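Local structure of ribosomal RNA small subunit methyltransferase D (Escherichia coli, 2FPO) at residues Asp60-Ser65 with Asp129-Arg134. The protein methylates N2 of guanine 966 of 16S ribosomal RNA in the assembled 30S particle, using S-adenosyl-L-methionine as methyl donor. Sequence-based numbering, arbitrary orientation.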
ATOM      1  N   ASP A  60      -0.685   4.160  -1.024  1.00 27.40           N
ATOM      2  CA  ASP A  60      -1.538   2.975  -0.891  1.00 28.16           C
ATOM      3  C   ASP A  60      -2.695   3.094  -1.900  1.00 27.64           C
ATOM      4  O   ASP A  60      -3.595   3.937  -1.720  1.00 26.52           O
ATOM      5  CB  ASP A  60      -2.069   2.902   0.533  1.00 27.74           C
ATOM      6  CG  ASP A  60      -2.624   1.523   0.907  1.00 31.16           C
ATOM      7  OD1 ASP A  60      -3.020   0.725   0.031  1.00 32.54           O
ATOM      8  OD2 ASP A  60      -2.687   1.257   2.110  1.00 34.35           O
ATOM      9  N   CYS A  61      -2.662   2.247  -2.937  1.00 27.14           N
ATOM     10  CA  CYS A  61      -3.621   2.336  -4.055  1.00 27.79           C
ATOM     11  C   CYS A  61      -5.056   1.943  -3.735  1.00 27.79           C
ATOM     12  O   CYS A  61      -5.967   2.371  -4.463  1.00 27.87           O
ATOM     13  CB  CYS A  61      -3.136   1.540  -5.269  1.00 28.60           C
ATOM     14  SG  CYS A  61      -1.560   2.173  -5.924  1.00 29.84           S
ATOM     15  N   PHE A  62      -5.244   1.096  -2.716  1.00 26.10           N
ATOM     16  CA  PHE A  62      -6.573   0.591  -2.302  1.00 27.10           C
ATOM     17  C   PHE A  62      -6.446   0.499  -0.805  1.00 27.66           C
ATOM     18  O   PHE A  62      -6.241  -0.606  -0.243  1.00 26.78           O
ATOM     19  CB  PHE A  62      -6.904  -0.821  -2.891  1.00 27.07           C
ATOM     20  CG  PHE A  62      -6.716  -0.912  -4.380  1.00 27.12           C
ATOM     21  CD1 PHE A  62      -7.763  -0.609  -5.244  1.00 27.58           C
ATOM     22  CD2 PHE A  62      -5.471  -1.261  -4.911  1.00 27.59           C
ATOM     23  CE1 PHE A  62      -7.553  -0.636  -6.665  1.00 28.73           C
ATOM     24  CE2 PHE A  62      -5.240  -1.304  -6.302  1.00 28.64           C
ATOM     25  CZ  PHE A  62      -6.290  -1.010  -7.185  1.00 27.96           C
ATOM     26  N   ALA A  63      -6.522   1.653  -0.154  1.00 27.52           N
ATOM     27  CA  ALA A  63      -6.130   1.740   1.266  1.00 28.61           C
ATOM     28  C   ALA A  63      -7.083   1.022   2.221  1.00 29.10           C
ATOM     29  O   ALA A  63      -6.648   0.547   3.269  1.00 29.16           O
ATOM     30  CB  ALA A  63      -5.902   3.198   1.688  1.00 27.74           C
ATOM     31  N   GLY A  64      -8.359   0.930   1.856  1.00 30.27           N
ATOM     32  CA  GLY A  64      -9.370   0.199   2.668  1.00 32.07           C
ATOM     33  C   GLY A  64      -9.394   0.639   4.132  1.00 33.33           C
ATOM     34  O   GLY A  64      -9.637   1.824   4.456  1.00 34.00           O
ATOM     35  N   SER A  65      -9.088  -0.299   5.015  1.00 34.01           N
ATOM     36  CA  SER A  65      -8.999  -0.031   6.468  1.00 35.85           C
ATOM     37  C   SER A  65      -7.822   0.906   6.848  1.00 35.31           C
ATOM     38  O   SER A  65      -7.791   1.475   7.938  1.00 35.76           O
ATOM     39  CB  SER A  65      -8.903  -1.367   7.219  1.00 35.64           C
ATOM     40  OG  SER A  65      -7.806  -2.105   6.700  1.00 38.92           O
ATOM     41  N   ASP A 129      -2.864  -3.934  -3.159  1.00 27.73           N
ATOM     42  CA  ASP A 129      -3.652  -5.044  -2.674  1.00 28.49           C
ATOM     43  C   ASP A 129      -5.093  -4.758  -3.098  1.00 28.52           C
ATOM     44  O   ASP A 129      -5.888  -4.286  -2.304  1.00 27.25           O
ATOM     45  CB  ASP A 129      -3.534  -5.152  -1.152  1.00 29.51           C
ATOM     46  CG  ASP A 129      -4.425  -6.254  -0.575  1.00 33.31           C
ATOM     47  OD1 ASP A 129      -4.700  -7.260  -1.289  1.00 38.23           O
ATOM     48  OD2 ASP A 129      -4.874  -6.100   0.581  1.00 36.00           O
ATOM     49  N   PRO A 130      -5.421  -4.999  -4.383  1.00 28.14           N
ATOM     50  CA  PRO A 130      -6.792  -4.671  -4.792  1.00 27.25           C
ATOM     51  C   PRO A 130      -7.886  -5.585  -4.217  1.00 27.06           C
ATOM     52  O   PRO A 130      -7.595  -6.755  -3.870  1.00 27.55           O
ATOM     53  CB  PRO A 130      -6.721  -4.732  -6.332  1.00 26.86           C
ATOM     54  CG  PRO A 130      -5.599  -5.695  -6.606  1.00 27.64           C
ATOM     55  CD  PRO A 130      -4.597  -5.491  -5.504  1.00 27.76           C
ATOM     56  N   PRO A 131      -9.142  -5.071  -4.119  1.00 26.26           N
ATOM     57  CA  PRO A 131     -10.252  -5.845  -3.574  1.00 26.93           C
ATOM     58  C   PRO A 131     -10.539  -7.074  -4.441  1.00 27.03           C
ATOM     59  O   PRO A 131     -10.997  -8.099  -3.947  1.00 27.22           O
ATOM     60  CB  PRO A 131     -11.438  -4.835  -3.587  1.00 26.36           C
ATOM     61  CG  PRO A 131     -11.091  -3.883  -4.674  1.00 26.28           C
ATOM     62  CD  PRO A 131      -9.585  -3.721  -4.527  1.00 26.93           C
ATOM     63  N   PHE A 132     -10.254  -6.969  -5.731  1.00 27.49           N
ATOM     64  CA  PHE A 132     -10.257  -8.143  -6.602  1.00 27.94           C
ATOM     65  C   PHE A 132      -9.111  -7.958  -7.611  1.00 28.59           C
ATOM     66  O   PHE A 132      -8.680  -6.836  -7.844  1.00 27.01           O
ATOM     67  CB  PHE A 132     -11.648  -8.357  -7.256  1.00 26.97           C
ATOM     68  CG  PHE A 132     -12.130  -7.166  -8.031  1.00 26.23           C
ATOM     69  CD1 PHE A 132     -11.740  -6.986  -9.360  1.00 24.92           C
ATOM     70  CD2 PHE A 132     -12.926  -6.195  -7.422  1.00 24.02           C
ATOM     71  CE1 PHE A 132     -12.152  -5.865 -10.080  1.00 26.87           C
ATOM     72  CE2 PHE A 132     -13.359  -5.084  -8.136  1.00 24.61           C
ATOM     73  CZ  PHE A 132     -12.960  -4.907  -9.467  1.00 25.82           C
ATOM     74  N   ARG A 133      -8.644  -9.050  -8.210  1.00 29.85           N
ATOM     75  CA  ARG A 133      -7.402  -9.085  -8.999  0.50 31.28           C
ATOM     76  C   ARG A 133      -7.616  -8.683 -10.464  1.00 31.42           C
ATOM     77  O   ARG A 133      -7.000  -7.732 -10.981  1.00 30.48           O
ATOM     78  CB  ARG A 133      -6.831 -10.519  -8.946  0.50 31.75           C
ATOM     79  CG  ARG A 133      -5.477 -10.758  -9.630  0.50 35.31           C
ATOM     80  CD  ARG A 133      -5.560 -11.312 -11.073  0.50 39.02           C
ATOM     81  NE  ARG A 133      -6.479 -12.441 -11.239  0.50 41.84           N
ATOM     82  CZ  ARG A 133      -6.684 -13.077 -12.389  0.50 43.23           C
ATOM     83  NH1 ARG A 133      -6.029 -12.710 -13.487  0.50 44.69           N
ATOM     84  NH2 ARG A 133      -7.550 -14.082 -12.447  0.50 43.61           N
ATOM     85  N   ARG A 134      -8.453  -9.474 -11.136  1.00 31.37           N
ATOM     86  CA  ARG A 134      -8.628  -9.359 -12.571  1.00 32.39           C
ATOM     87  C   ARG A 134      -9.434  -8.134 -12.948  1.00 32.42           C
ATOM     88  O   ARG A 134     -10.610  -7.993 -12.574  1.00 31.92           O
ATOM     89  CB  ARG A 134      -9.237 -10.642 -13.160  1.00 33.28           C
ATOM     90  CG  ARG A 134      -9.156 -10.675 -14.683  1.00 36.45           C
ATOM     91  CD  ARG A 134      -9.000 -12.084 -15.277  1.00 40.17           C
ATOM     92  NE  ARG A 134      -9.931 -13.076 -14.735  1.00 41.40           N
ATOM     93  CZ  ARG A 134     -11.252 -12.959 -14.742  1.00 41.73           C
ATOM     94  NH1 ARG A 134     -11.828 -11.866 -15.252  1.00 41.15           N
ATOM     95  NH2 ARG A 134     -11.991 -13.939 -14.223  1.00 42.99           N
TER
HETATM   96  O   HOH W   1      -3.395  -1.619  -1.734  1.00 32.46           O
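Phe-62 of the Asp-Cys-Phe-Ala-Gly-Ser loop packs on Pro-130 and Pro-131 of the Asp-Pro-Pro-Phe loop, joining two signature motifs of Rossmann-like methyltransferases where the neighbouring parallel strands 57-60 and 123-128 end. In this superfamily the glycine-rich loop typically lines the S-adenosyl-L-methionine pocket, and the Asp-Pro-Pro-Phe sequence is the motif of amino-methylating enzymes, consistent with methylation at guanine N2. Pro-130 lies over one face of the Phe-62 ring in a CH-pi contact, its CB 3.8 Å from the ring centroid and 15° off the normal. Pro-131 crosses the same phenyl at about a right angle, with CD 3.7 Å from CD1 of Phe-62. The ring reaches both prolines because CG stands anti to the carbonyl carbon (chi1 -51°), while CB sits 3.7 Å from Asp-129 O. Phe-62 also touches Thr-140 of helix 137-146 and Ala-112 of helix 112-116. No direct hydrogen bond joins the loops; a water links them, accepting from Asp-129 N at 2.8 Å and hydrogen-bonded to Asp-60 OD1 at 3.0 Å, with a weak, long bond from Phe-62 N. With an alanine at Phe-62, Pro-130 would probably lose its CH-pi partner and a gap would open between the loops. Between the two segments, the contact thus consists of apolar packing and a water bridge, which gives the backbone N-H of Asp-129 an acceptor.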